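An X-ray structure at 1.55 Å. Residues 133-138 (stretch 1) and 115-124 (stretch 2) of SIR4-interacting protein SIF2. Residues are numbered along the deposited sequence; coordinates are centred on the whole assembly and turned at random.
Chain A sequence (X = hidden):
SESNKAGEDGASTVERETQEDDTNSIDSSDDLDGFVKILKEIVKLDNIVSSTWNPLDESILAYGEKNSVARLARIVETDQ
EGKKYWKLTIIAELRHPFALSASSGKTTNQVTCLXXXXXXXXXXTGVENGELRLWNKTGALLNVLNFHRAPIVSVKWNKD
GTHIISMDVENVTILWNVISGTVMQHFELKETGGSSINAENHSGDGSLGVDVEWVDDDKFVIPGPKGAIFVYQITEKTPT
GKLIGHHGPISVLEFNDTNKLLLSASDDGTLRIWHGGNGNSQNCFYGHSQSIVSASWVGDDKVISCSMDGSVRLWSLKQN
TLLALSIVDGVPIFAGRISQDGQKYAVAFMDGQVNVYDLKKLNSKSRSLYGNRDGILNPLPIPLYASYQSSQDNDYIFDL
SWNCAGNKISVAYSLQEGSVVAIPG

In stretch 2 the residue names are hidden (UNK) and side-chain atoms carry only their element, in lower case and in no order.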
# COMPACT_ATOMS: atom_id res chain seq x y z
N ARG A 133 -10.87 12.66 -6.20
CA ARG A 133 -11.56 12.65 -7.49
C ARG A 133 -11.63 11.20 -7.95
O ARG A 133 -10.70 10.41 -7.72
CB ARG A 133 -10.85 13.53 -8.52
CG ARG A 133 -11.11 15.00 -8.26
CD ARG A 133 -10.46 15.96 -9.25
NE ARG A 133 -10.84 17.31 -8.83
CZ ARG A 133 -11.67 18.11 -9.48
NH1 ARG A 133 -12.22 17.73 -10.63
NH2 ARG A 133 -12.03 19.26 -8.93
N LEU A 134 -12.76 10.86 -8.57
CA LEU A 134 -13.02 9.51 -9.06
C LEU A 134 -12.99 9.54 -10.58
O LEU A 134 -13.65 10.38 -11.20
CB LEU A 134 -14.40 9.05 -8.58
CG LEU A 134 -14.88 7.69 -9.08
CD1 LEU A 134 -14.02 6.58 -8.49
CD2 LEU A 134 -16.33 7.50 -8.68
N TRP A 135 -12.25 8.61 -11.18
CA TRP A 135 -12.10 8.56 -12.63
C TRP A 135 -12.31 7.16 -13.20
O TRP A 135 -12.14 6.16 -12.50
CB TRP A 135 -10.69 9.01 -13.04
CG TRP A 135 -10.12 10.15 -12.25
CD1 TRP A 135 -9.58 10.10 -10.99
CD2 TRP A 135 -10.00 11.51 -12.68
NE1 TRP A 135 -9.13 11.35 -10.62
CE2 TRP A 135 -9.38 12.23 -11.64
CE3 TRP A 135 -10.36 12.19 -13.85
CZ2 TRP A 135 -9.10 13.60 -11.73
CZ3 TRP A 135 -10.09 13.55 -13.95
CH2 TRP A 135 -9.47 14.24 -12.89
N ASN A 136 -12.65 7.10 -14.48
CA ASN A 136 -12.79 5.81 -15.16
C ASN A 136 -11.39 5.47 -15.67
O ASN A 136 -10.55 6.35 -15.81
CB ASN A 136 -13.78 5.92 -16.33
CG ASN A 136 -13.82 4.65 -17.16
OD1 ASN A 136 -13.22 4.57 -18.24
ND2 ASN A 136 -14.52 3.64 -16.66
N LYS A 137 -11.14 4.19 -15.95
CA LYS A 137 -9.83 3.76 -16.42
C LYS A 137 -9.36 4.41 -17.72
O LYS A 137 -8.17 4.36 -18.05
CB LYS A 137 -9.78 2.24 -16.56
CG LYS A 137 -10.74 1.67 -17.60
CD LYS A 137 -10.55 0.17 -17.76
CE LYS A 137 -11.57 -0.42 -18.71
NZ LYS A 137 -11.48 0.19 -20.07
N THR A 138 -10.28 5.02 -18.46
CA THR A 138 -9.93 5.69 -19.71
C THR A 138 -9.64 7.17 -19.45
O THR A 138 -9.24 7.90 -20.36
CB THR A 138 -11.05 5.57 -20.77
OG1 THR A 138 -12.23 6.23 -20.31
CG2 THR A 138 -11.36 4.11 -21.05
N UNK A 115 -5.81 4.92 -5.82
CA UNK A 115 -6.37 3.60 -5.52
C UNK A 115 -7.34 3.12 -6.58
O UNK A 115 -8.40 3.72 -6.78
c UNK A 115 -7.07 3.63 -4.16
N UNK A 116 -6.97 2.05 -7.27
CA UNK A 116 -7.84 1.44 -8.28
C UNK A 116 -8.93 0.64 -7.59
O UNK A 116 -8.72 0.11 -6.50
c UNK A 116 -6.10 1.01 -10.13
n UNK A 116 -4.19 1.60 -11.14
c UNK A 116 -7.60 1.77 -12.12
c UNK A 116 -7.54 2.33 -13.39
c UNK A 116 -5.12 2.48 -13.30
c UNK A 116 -6.31 2.68 -13.97
c UNK A 116 -4.74 1.07 -10.01
c UNK A 116 -7.07 0.44 -9.16
c UNK A 116 -6.41 1.55 -11.42
c UNK A 116 -5.19 1.91 -12.02
N UNK A 117 -10.09 0.55 -8.23
CA UNK A 117 -11.17 -0.27 -7.70
C UNK A 117 -10.72 -1.71 -7.98
O UNK A 117 -9.86 -1.94 -8.84
c UNK A 117 -12.48 0.03 -8.42
o UNK A 117 -12.35 -0.22 -9.81
N UNK A 118 -11.28 -2.68 -7.27
CA UNK A 118 -10.89 -4.07 -7.46
C UNK A 118 -11.09 -4.59 -8.87
O UNK A 118 -10.35 -5.46 -9.33
n UNK A 118 -9.94 -5.03 -4.58
n UNK A 118 -11.00 -4.21 -2.91
c UNK A 118 -11.87 -4.22 -3.97
c UNK A 118 -11.63 -4.96 -6.45
c UNK A 118 -11.21 -4.73 -5.03
c UNK A 118 -9.84 -4.71 -3.30
N UNK A 119 -12.08 -4.05 -9.57
CA UNK A 119 -12.40 -4.45 -10.93
C UNK A 119 -11.49 -3.76 -11.95
O UNK A 119 -11.50 -4.10 -13.14
c UNK A 119 -14.09 -2.62 -10.92
o UNK A 119 -14.31 -2.29 -9.73
o UNK A 119 -14.04 -1.80 -11.84
c UNK A 119 -13.83 -4.07 -11.23
N UNK A 120 -10.73 -2.77 -11.49
CA UNK A 120 -9.82 -2.06 -12.37
C UNK A 120 -10.44 -1.05 -13.32
O UNK A 120 -9.74 -0.49 -14.16
N UNK A 121 -11.74 -0.80 -13.19
CA UNK A 121 -12.39 0.14 -14.09
C UNK A 121 -12.44 1.58 -13.59
O UNK A 121 -12.66 2.50 -14.37
c UNK A 121 -13.83 -1.55 -15.30
o UNK A 121 -13.26 -1.54 -16.39
n UNK A 121 -14.48 -2.61 -14.84
c UNK A 121 -13.82 -0.32 -14.42
N UNK A 122 -12.22 1.76 -12.29
CA UNK A 122 -12.25 3.10 -11.70
C UNK A 122 -11.03 3.33 -10.82
O UNK A 122 -10.41 2.38 -10.35
o UNK A 122 -14.67 3.01 -11.63
c UNK A 122 -13.51 3.27 -10.86
N UNK A 123 -10.71 4.59 -10.58
CA UNK A 123 -9.58 4.93 -9.73
C UNK A 123 -9.84 6.23 -8.98
O UNK A 123 -10.46 7.15 -9.52
c UNK A 123 -8.26 5.04 -10.56
c UNK A 123 -8.39 6.11 -11.64
c UNK A 123 -5.72 5.25 -10.31
c UNK A 123 -7.08 5.34 -9.63
N UNK A 124 -9.40 6.28 -7.73
CA UNK A 124 -9.55 7.47 -6.91
C UNK A 124 -8.17 8.10 -6.74
O UNK A 124 -7.18 7.39 -6.53
c UNK A 124 -10.09 7.14 -5.49
c UNK A 124 -9.96 8.36 -4.57
c UNK A 124 -11.54 6.70 -5.57

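Position 115 carries a single side-chain carbon, which is out of contact with stretch 1; one carbon means Ala-115. Position 116 has one carbon leading to fused five- and six-membered rings with eight carbons and one nitrogen, which identifies Trp-116. The ring offers its edge to stretch 1, with CZ3 3.9 Å from Lys-137 CB.

Position 117 has one carbon and one oxygen, unbranched, and touches nothing on stretch 1: Ser-117. At 118 a carbon bears a five-membered ring of three carbons and two nitrogens, which makes no contact with stretch 1; this is His-118. Position 119 has two side-chain carbons, the second carrying two oxygens, again without a contact to stretch 1. The count fits the shorter carboxylate, and the surroundings agree, because the backbone N of 121 donates to one of these oxygens; the residue is Asp-119, and that bond, from N of 121 to OD2, measures 2.8 Å.

Position 120 has no side-chain atoms, and its phi of 76° by itself favours glycine. Gly-120 closes a type I turn begun at Ser-117, its N donating to Ser-117 O at 2.9 Å, while its O lies 3.6 Å from Lys-137 CB. Position 121 has two carbons, the second carrying one oxygen and one nitrogen, an amide: Asn-121. Its OD1 approaches Lys-137 CE at 3.1 Å, and its ND2 makes a weak hydrogen bond to Asp-119 OD2 at 3.1 Å.

Position 122 shows one carbon and one oxygen, the carbon 4.1 Å from Leu-134 CD1: Ser-122, whose N donates to Ser-117 OG at 3.2 Å. Position 123 has four carbons, forked at the first with one arm two carbons long, hence Ile-123; its CG2 lies 4.0 Å from Trp-135 CB. Position 124 has one carbon carrying two more, which gives Val-124, with CG2 3.8 Å from Leu-134 CD1.

The contact is an antiparallel pairing, the strand directions differing by 157°. Trp-135 and Ile-123 form the hydrogen-bonded pair: Trp-135 N donates to Ile-123 O at 2.8 Å, and Ile-123 N to Trp-135 O at 2.9 Å. Past the strand end, Lys-137 N donates to Asn-121 O at 2.8 Å, extending the ladder into the loop. The flanking pairs, Leu-134 with Val-124 and Asn-136 with Ser-122, lack such bonds but bring CA atoms closer, 4.6 and 4.4 Å against 5.3 Å for the central pair. Their side chains share one sheet face, whereas Trp-135 and Ile-123 occupy the other, so apolar packing backs the backbone bonds on both faces.

Stretch 2, residues 115-124: AWSHDGNSIV
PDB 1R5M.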